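PDB 5CO3: FrnE protein from Deinococcus radiodurans, which probably acts as a cytoplasmic oxidoreductase that makes, breaks or rearranges disulfide bonds, using a DsbA-like thioredoxin fold. Local coordinates for residues G28-R31 with F32-A35. Sequence-based numbering, arbitrary orientation.
Sequences GKRR and FESA
Lys29 and Glu33, one helical turn apart, are joined by a short salt bridge: NZ of Lys29 lies 2.6 Å from OE2 of Glu33. The ammonium comes from the syn side of the carboxylate, 19° out of its plane. Lys29 CG is anti to its own N (chi1 -177°) and the chain stays extended until chi4 (-69°), where the turn brings NZ to the oxygen; the aliphatic part runs past the acid, with CG 3.6 Å from the same OE2. Glu33 OE1 lies obliquely to the Arg30 guanidinium in one of two modelled conformers, with Arg30 NE 3.8 Å from Glu33 OE1, a long salt bridge. Lys29 at OE2 and, more loosely, Arg30 at OE1 make Glu33 the acid of a three-residue salt-bridge network. A glutamine in its place would probably cost Lys29 NZ its charged partner within the helix, though Asp126 and Glu130 would remain close. The network lies on helix 23-38, the crossover of a beta-alpha-beta unit between parallel strands 12-18 and 45-51; in this thioredoxin-type fold the helix starts within the CxxC pattern of Cys22 and Cys25. Regular i to i+4 backbone bonds set the spacing, from Phe32 N to Gly28 O (2.9 Å) through Ala35 N to Arg31 O (3.1 Å). Further out, Asp126 and Glu130 also bridge Lys29 NZ, and in that conformer Glu130 pairs with Arg30 NH2, tying this face to helix 125-137. Arg30 NH1 there donates to Glu95 O, while the Glu95 carboxylate takes Arg31 NE. Buried Phe32 packs on Val47 of strand 45-51 and, like Ala35, on Leu211 of helix 208-222.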
ATOM      1  N   GLY A  28       1.037  -2.162   7.971  1.00 24.13           N
ATOM      2  CA  GLY A  28       1.247  -3.340   7.145  1.00 26.22           C
ATOM      3  C   GLY A  28       2.491  -3.257   6.285  1.00 25.02           C
ATOM      4  O   GLY A  28       3.149  -4.270   6.006  1.00 26.58           O
ATOM      5  N   LYS A  29       2.811  -2.042   5.840  1.00 24.99           N
ATOM      6  CA  LYS A  29       4.012  -1.836   5.050  1.00 24.55           C
ATOM      7  C   LYS A  29       5.244  -2.142   5.903  1.00 23.39           C
ATOM      8  O   LYS A  29       6.184  -2.800   5.434  1.00 24.73           O
ATOM      9  CB  LYS A  29       4.067  -0.407   4.504  1.00 22.91           C
ATOM     10  CG  LYS A  29       5.260  -0.098   3.586  1.00 23.90           C
ATOM     11  CD  LYS A  29       5.152   1.331   3.015  1.00 23.32           C
ATOM     12  CE  LYS A  29       6.115   1.563   1.862  1.00 24.04           C
ATOM     13  NZ  LYS A  29       7.539   1.584   2.311  1.00 27.14           N
ATOM     14  N   ARG A  30       5.235  -1.682   7.150  1.00 23.30           N
ATOM     15  CA  ARG A  30       6.351  -1.971   8.058  0.53 24.36           C
ATOM     16  C   ARG A  30       6.457  -3.467   8.360  1.00 26.73           C
ATOM     17  O   ARG A  30       7.557  -4.042   8.362  1.00 26.38           O
ATOM     18  CB  ARG A  30       6.216  -1.183   9.365  0.53 22.34           C
ATOM     19  CG  ARG A  30       6.553   0.314   9.227  0.53 24.18           C
ATOM     20  CD  ARG A  30       8.049   0.522   8.967  0.53 26.05           C
ATOM     21  NE  ARG A  30       8.290   1.837   8.381  0.53 24.38           N
ATOM     22  CZ  ARG A  30       8.597   2.929   9.077  0.53 26.26           C
ATOM     23  NH1 ARG A  30       8.732   2.868  10.392  0.53 30.14           N
ATOM     24  NH2 ARG A  30       8.771   4.089   8.456  0.53 21.71           N
ATOM     25  N   ARG A  31       5.322  -4.110   8.609  1.00 25.01           N
ATOM     26  CA  ARG A  31       5.352  -5.541   8.934  1.00 23.78           C
ATOM     27  C   ARG A  31       5.814  -6.360   7.743  1.00 25.15           C
ATOM     28  O   ARG A  31       6.561  -7.327   7.916  1.00 27.10           O
ATOM     29  CB  ARG A  31       3.980  -6.019   9.415  1.00 29.46           C
ATOM     30  CG  ARG A  31       3.587  -5.380  10.741  1.00 26.77           C
ATOM     31  CD  ARG A  31       2.247  -5.842  11.242  1.00 33.98           C
ATOM     32  NE  ARG A  31       1.975  -5.278  12.560  1.00 33.46           N
ATOM     33  CZ  ARG A  31       0.889  -5.554  13.276  1.00 37.98           C
ATOM     34  NH1 ARG A  31      -0.024  -6.387  12.802  1.00 46.60           N
ATOM     35  NH2 ARG A  31       0.720  -5.000  14.466  1.00 37.05           N
ATOM     36  N   PHE A  32       5.407  -5.965   6.538  1.00 26.52           N
ATOM     37  CA  PHE A  32       5.889  -6.634   5.340  1.00 29.85           C
ATOM     38  C   PHE A  32       7.401  -6.419   5.170  1.00 29.59           C
ATOM     39  O   PHE A  32       8.134  -7.338   4.790  1.00 26.99           O
ATOM     40  CB  PHE A  32       5.146  -6.148   4.089  1.00 27.60           C
ATOM     41  CG  PHE A  32       5.722  -6.703   2.811  1.00 29.87           C
ATOM     42  CD1 PHE A  32       5.489  -8.020   2.451  1.00 28.80           C
ATOM     43  CD2 PHE A  32       6.523  -5.920   1.993  1.00 34.94           C
ATOM     44  CE1 PHE A  32       6.036  -8.550   1.286  1.00 36.30           C
ATOM     45  CE2 PHE A  32       7.070  -6.439   0.831  1.00 41.88           C
ATOM     46  CZ  PHE A  32       6.828  -7.760   0.475  1.00 33.29           C
ATOM     47  N   GLU A  33       7.861  -5.203   5.459  1.00 27.85           N
ATOM     48  CA  GLU A  33       9.284  -4.888   5.345  1.00 27.10           C
ATOM     49  C   GLU A  33      10.103  -5.707   6.357  1.00 29.72           C
ATOM     50  O   GLU A  33      11.207  -6.167   6.037  1.00 30.70           O
ATOM     51  CB  GLU A  33       9.505  -3.377   5.502  1.00 26.97           C
ATOM     52  CG  GLU A  33       9.176  -2.624   4.219  1.00 26.59           C
ATOM     53  CD  GLU A  33       9.014  -1.127   4.402  1.00 29.68           C
ATOM     54  OE1 GLU A  33       9.080  -0.640   5.549  1.00 29.23           O
ATOM     55  OE2 GLU A  33       8.808  -0.436   3.378  1.00 30.16           O
ATOM     56  N   SER A  34       9.554  -5.934   7.551  1.00 26.42           N
ATOM     57  CA  SER A  34      10.197  -6.818   8.537  0.61 27.85           C
ATOM     58  C   SER A  34      10.297  -8.248   8.001  1.00 30.20           C
ATOM     59  O   SER A  34      11.340  -8.907   8.135  1.00 29.06           O
ATOM     60  CB  SER A  34       9.431  -6.804   9.867  0.61 29.32           C
ATOM     61  OG  SER A  34       9.997  -7.686  10.836  0.61 28.71           O
ATOM     62  N   ALA A  35       9.217  -8.737   7.399  1.00 29.06           N
ATOM     63  CA  ALA A  35       9.198 -10.097   6.853  1.00 30.82           C
ATOM     64  C   ALA A  35      10.238 -10.262   5.743  1.00 30.74           C
ATOM     65  O   ALA A  35      10.949 -11.269   5.664  1.00 29.90           O
ATOM     66  CB  ALA A  35       7.804 -10.434   6.324  1.00 32.57           C
TER